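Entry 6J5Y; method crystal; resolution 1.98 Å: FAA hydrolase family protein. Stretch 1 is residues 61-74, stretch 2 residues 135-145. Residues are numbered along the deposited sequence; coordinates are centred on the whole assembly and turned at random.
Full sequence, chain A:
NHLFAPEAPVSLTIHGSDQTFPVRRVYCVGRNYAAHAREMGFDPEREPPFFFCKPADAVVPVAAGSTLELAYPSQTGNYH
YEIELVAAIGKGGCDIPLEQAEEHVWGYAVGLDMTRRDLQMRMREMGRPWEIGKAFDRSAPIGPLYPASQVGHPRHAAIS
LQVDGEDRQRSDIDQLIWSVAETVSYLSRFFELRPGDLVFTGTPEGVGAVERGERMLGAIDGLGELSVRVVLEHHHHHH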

# COMPACT_ATOMS: atom_id res chain seq x y z
N PRO A 61 -10.01 2.05 5.54
CA PRO A 61 -9.65 1.42 6.82
C PRO A 61 -10.50 0.17 7.08
O PRO A 61 -11.70 0.23 6.88
CB PRO A 61 -9.99 2.49 7.87
CG PRO A 61 -9.88 3.79 7.11
CD PRO A 61 -10.41 3.46 5.72
N VAL A 62 -9.86 -0.93 7.47
CA VAL A 62 -10.54 -2.21 7.81
C VAL A 62 -10.19 -2.52 9.27
O VAL A 62 -8.98 -2.66 9.55
CB VAL A 62 -10.11 -3.33 6.86
CG1 VAL A 62 -10.88 -4.61 7.15
CG2 VAL A 62 -10.23 -2.94 5.38
N ALA A 63 -11.17 -2.59 10.17
CA ALA A 63 -10.93 -2.88 11.60
C ALA A 63 -10.41 -4.32 11.72
O ALA A 63 -10.81 -5.15 10.89
CB ALA A 63 -12.19 -2.68 12.40
N ALA A 64 -9.58 -4.60 12.73
CA ALA A 64 -9.14 -5.97 13.08
C ALA A 64 -10.39 -6.78 13.46
O ALA A 64 -11.21 -6.27 14.25
CB ALA A 64 -8.14 -5.93 14.21
N GLY A 65 -10.56 -7.97 12.87
CA GLY A 65 -11.71 -8.85 13.14
C GLY A 65 -12.89 -8.57 12.23
O GLY A 65 -13.94 -9.25 12.37
N SER A 66 -12.74 -7.63 11.29
CA SER A 66 -13.78 -7.23 10.31
C SER A 66 -13.32 -7.67 8.92
O SER A 66 -12.09 -7.88 8.73
CB SER A 66 -14.01 -5.74 10.35
OG SER A 66 -14.90 -5.40 11.40
N THR A 67 -14.26 -7.77 7.98
CA THR A 67 -13.99 -8.08 6.56
C THR A 67 -14.57 -6.95 5.71
O THR A 67 -15.75 -6.61 5.90
CB THR A 67 -14.50 -9.48 6.19
OG1 THR A 67 -13.75 -10.42 6.97
CG2 THR A 67 -14.39 -9.79 4.72
N LEU A 68 -13.76 -6.36 4.84
CA LEU A 68 -14.22 -5.31 3.92
C LEU A 68 -14.92 -5.98 2.75
O LEU A 68 -14.32 -6.89 2.12
CB LEU A 68 -13.04 -4.47 3.43
CG LEU A 68 -13.41 -3.39 2.42
CD1 LEU A 68 -14.33 -2.35 3.06
CD2 LEU A 68 -12.15 -2.73 1.85
N GLU A 69 -16.13 -5.51 2.46
CA GLU A 69 -16.93 -5.98 1.31
C GLU A 69 -16.58 -5.03 0.18
O GLU A 69 -17.08 -3.90 0.21
CB GLU A 69 -18.43 -5.98 1.63
CG GLU A 69 -18.79 -6.81 2.85
CD GLU A 69 -18.58 -8.32 2.75
OE1 GLU A 69 -18.61 -8.88 1.62
OE2 GLU A 69 -18.35 -8.94 3.82
N LEU A 70 -15.73 -5.47 -0.74
CA LEU A 70 -15.10 -4.61 -1.77
C LEU A 70 -15.71 -4.91 -3.14
O LEU A 70 -15.46 -6.00 -3.67
CB LEU A 70 -13.60 -4.86 -1.76
CG LEU A 70 -12.77 -3.88 -2.59
CD1 LEU A 70 -13.19 -2.45 -2.31
CD2 LEU A 70 -11.29 -4.05 -2.34
N ALA A 71 -16.42 -3.93 -3.71
CA ALA A 71 -17.16 -4.07 -4.98
C ALA A 71 -16.14 -4.24 -6.11
O ALA A 71 -15.18 -3.47 -6.18
CB ALA A 71 -18.09 -2.88 -5.20
N TYR A 72 -16.31 -5.25 -6.94
CA TYR A 72 -15.45 -5.42 -8.13
C TYR A 72 -15.48 -4.11 -8.91
O TYR A 72 -16.55 -3.54 -9.10
CB TYR A 72 -15.92 -6.62 -8.95
CG TYR A 72 -14.96 -7.05 -10.02
CD1 TYR A 72 -13.97 -7.98 -9.74
CD2 TYR A 72 -15.03 -6.55 -11.31
CE1 TYR A 72 -13.11 -8.44 -10.72
CE2 TYR A 72 -14.16 -6.99 -12.30
CZ TYR A 72 -13.18 -7.91 -11.99
OH TYR A 72 -12.27 -8.34 -12.94
N PRO A 73 -14.35 -3.53 -9.33
CA PRO A 73 -14.37 -2.21 -9.96
C PRO A 73 -14.87 -2.20 -11.42
O PRO A 73 -14.98 -3.25 -12.04
CB PRO A 73 -12.91 -1.75 -9.89
CG PRO A 73 -12.11 -3.03 -9.79
CD PRO A 73 -12.99 -4.05 -9.11
N SER A 74 -15.17 -1.00 -11.93
CA SER A 74 -15.63 -0.77 -13.32
C SER A 74 -14.45 -0.87 -14.29
O SER A 74 -13.27 -0.77 -13.86
CB SER A 74 -16.34 0.56 -13.44
OG SER A 74 -15.41 1.65 -13.49
N ALA A 135 -5.24 4.44 -9.44
CA ALA A 135 -5.67 5.56 -8.58
C ALA A 135 -7.20 5.62 -8.53
O ALA A 135 -7.74 6.71 -8.46
CB ALA A 135 -5.05 6.84 -9.09
N PHE A 136 -7.85 4.45 -8.52
CA PHE A 136 -9.32 4.32 -8.71
C PHE A 136 -9.99 4.15 -7.34
O PHE A 136 -9.31 4.14 -6.29
CB PHE A 136 -9.64 3.19 -9.69
CG PHE A 136 -9.19 1.83 -9.24
CD1 PHE A 136 -7.87 1.41 -9.42
CD2 PHE A 136 -10.08 0.96 -8.61
CE1 PHE A 136 -7.46 0.15 -8.99
CE2 PHE A 136 -9.66 -0.29 -8.18
CZ PHE A 136 -8.36 -0.70 -8.38
N ASP A 137 -11.32 4.08 -7.37
CA ASP A 137 -12.21 4.11 -6.19
C ASP A 137 -11.91 2.89 -5.30
O ASP A 137 -11.80 1.77 -5.85
CB ASP A 137 -13.67 4.21 -6.64
CG ASP A 137 -14.01 5.52 -7.32
OD1 ASP A 137 -13.24 6.51 -7.16
OD2 ASP A 137 -15.06 5.56 -7.99
N ARG A 138 -11.67 3.14 -4.01
CA ARG A 138 -11.51 2.12 -2.94
C ARG A 138 -10.39 1.17 -3.35
O ARG A 138 -10.52 -0.04 -3.12
CB ARG A 138 -12.86 1.43 -2.72
CG ARG A 138 -13.95 2.37 -2.22
CD ARG A 138 -15.20 1.62 -1.81
NE ARG A 138 -15.99 2.47 -0.95
CZ ARG A 138 -16.35 2.21 0.31
NH1 ARG A 138 -17.08 3.09 0.98
NH2 ARG A 138 -16.02 1.06 0.89
N SER A 139 -9.30 1.71 -3.87
CA SER A 139 -8.17 0.94 -4.44
C SER A 139 -7.11 0.67 -3.38
O SER A 139 -6.12 -0.02 -3.74
CB SER A 139 -7.57 1.63 -5.64
OG SER A 139 -7.00 2.88 -5.29
N ALA A 140 -7.30 1.12 -2.13
CA ALA A 140 -6.28 0.95 -1.07
C ALA A 140 -6.90 0.57 0.26
O ALA A 140 -6.87 1.37 1.20
CB ALA A 140 -5.43 2.20 -0.92
N PRO A 141 -7.37 -0.69 0.42
CA PRO A 141 -7.70 -1.21 1.74
C PRO A 141 -6.47 -1.24 2.66
O PRO A 141 -5.37 -1.53 2.21
CB PRO A 141 -8.21 -2.63 1.42
CG PRO A 141 -8.70 -2.52 -0.02
CD PRO A 141 -7.62 -1.67 -0.66
N ILE A 142 -6.67 -0.97 3.94
CA ILE A 142 -5.57 -0.92 4.93
C ILE A 142 -6.09 -1.30 6.31
O ILE A 142 -7.24 -0.96 6.62
CB ILE A 142 -4.94 0.49 4.92
CG1 ILE A 142 -3.65 0.54 5.73
CG2 ILE A 142 -5.94 1.54 5.39
CD1 ILE A 142 -2.92 1.85 5.59
N GLY A 143 -5.26 -1.98 7.11
CA GLY A 143 -5.58 -2.38 8.48
C GLY A 143 -5.33 -1.24 9.46
O GLY A 143 -4.89 -0.16 9.07
N PRO A 144 -5.56 -1.49 10.77
CA PRO A 144 -5.16 -0.57 11.83
C PRO A 144 -3.67 -0.18 11.77
O PRO A 144 -2.83 -0.95 11.32
CB PRO A 144 -5.49 -1.30 13.14
CG PRO A 144 -5.81 -2.72 12.75
CD PRO A 144 -6.25 -2.67 11.30
N LEU A 145 -3.39 1.04 12.19
CA LEU A 145 -2.02 1.59 12.18
C LEU A 145 -1.32 1.21 13.48
O LEU A 145 -1.83 1.56 14.54
CB LEU A 145 -2.10 3.11 11.99
CG LEU A 145 -0.76 3.80 11.73
CD1 LEU A 145 -0.04 3.19 10.54
CD2 LEU A 145 -0.98 5.28 11.54

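The contact opens with a short parallel pairing and continues as apolar packing, burying 485 Å² over both sides. At Pro 61 the two backbones run in the same direction, its CA 5.1 Å from the CA of Ile 142. A proline fits here because the bridge does not need its amide: the bond comes from the next residue, where Val 62 N donates to Ile 142 O at 2.8 Å, the one hydrogen bond between the stretches. The same carbonyl also receives a CA-H...O contact, with Pro 61 CA 3.4 Å from Ile 142 O.

Val 62 completes the backbone pairing from its other end. Its carbonyl finds carbon rather than nitrogen, with Val 62 O 3.6 Å from Gly 143 CA in a second CA-H...O contact and 3.2 Å from Pro 144 CD. Gly 143 suits this place for a reason within its own stretch: a CB in the ideal position would lie 3.0 Å from Pro 144 CD. The valine side chain, chi1 t, points sideways and reaches Pro 141 more loosely, CG2 to CB at 4.5 Å.

A type II turn from Ala 63 to Ser 66 then carries the chain around, closed by Ser 66 N to Ala 63 O at 3.2 Å. Gly 65 takes the positive phi that such a turn asks of its third residue, while Ala 64 keeps a small methyl near the Pro 144 ring, CB to CG at 4.2 Å.

Along the following strand, Leu 68 and Leu 70 share a target while Glu 69 between them points away and remains exposed. Both leucines adopt the t, p rotamer and meet the Pro 141 ring: Leu 68 CD2 is 3.9 Å from Pro 141 CG, and Leu 70 CD2 is 3.8 Å from that same atom. A buried proline thus offers a compact, rigid apolar surface to two branched side chains. Their other methyls attend to Arg 138. Leu 70 CD1 packs 3.9 Å from Arg 138 CB, against the aliphatic base of the side chain, and Leu 68 CD1 approaches the edge of the guanidinium, 4.4 Å from Arg 138 NH2. The long arginine can therefore cover leucines while remaining exposed itself.

Farther on, Pro 73 points toward the second stretch and sets its CB 4.0 Å from Phe 136 CE2, joining a partly exposed ring to a buried aromatic. Phe 136 begins the type II turn that ends at Ser 139, whose OG donates to Phe 136 O at 2.8 Å and reinforces the weak backbone bond there.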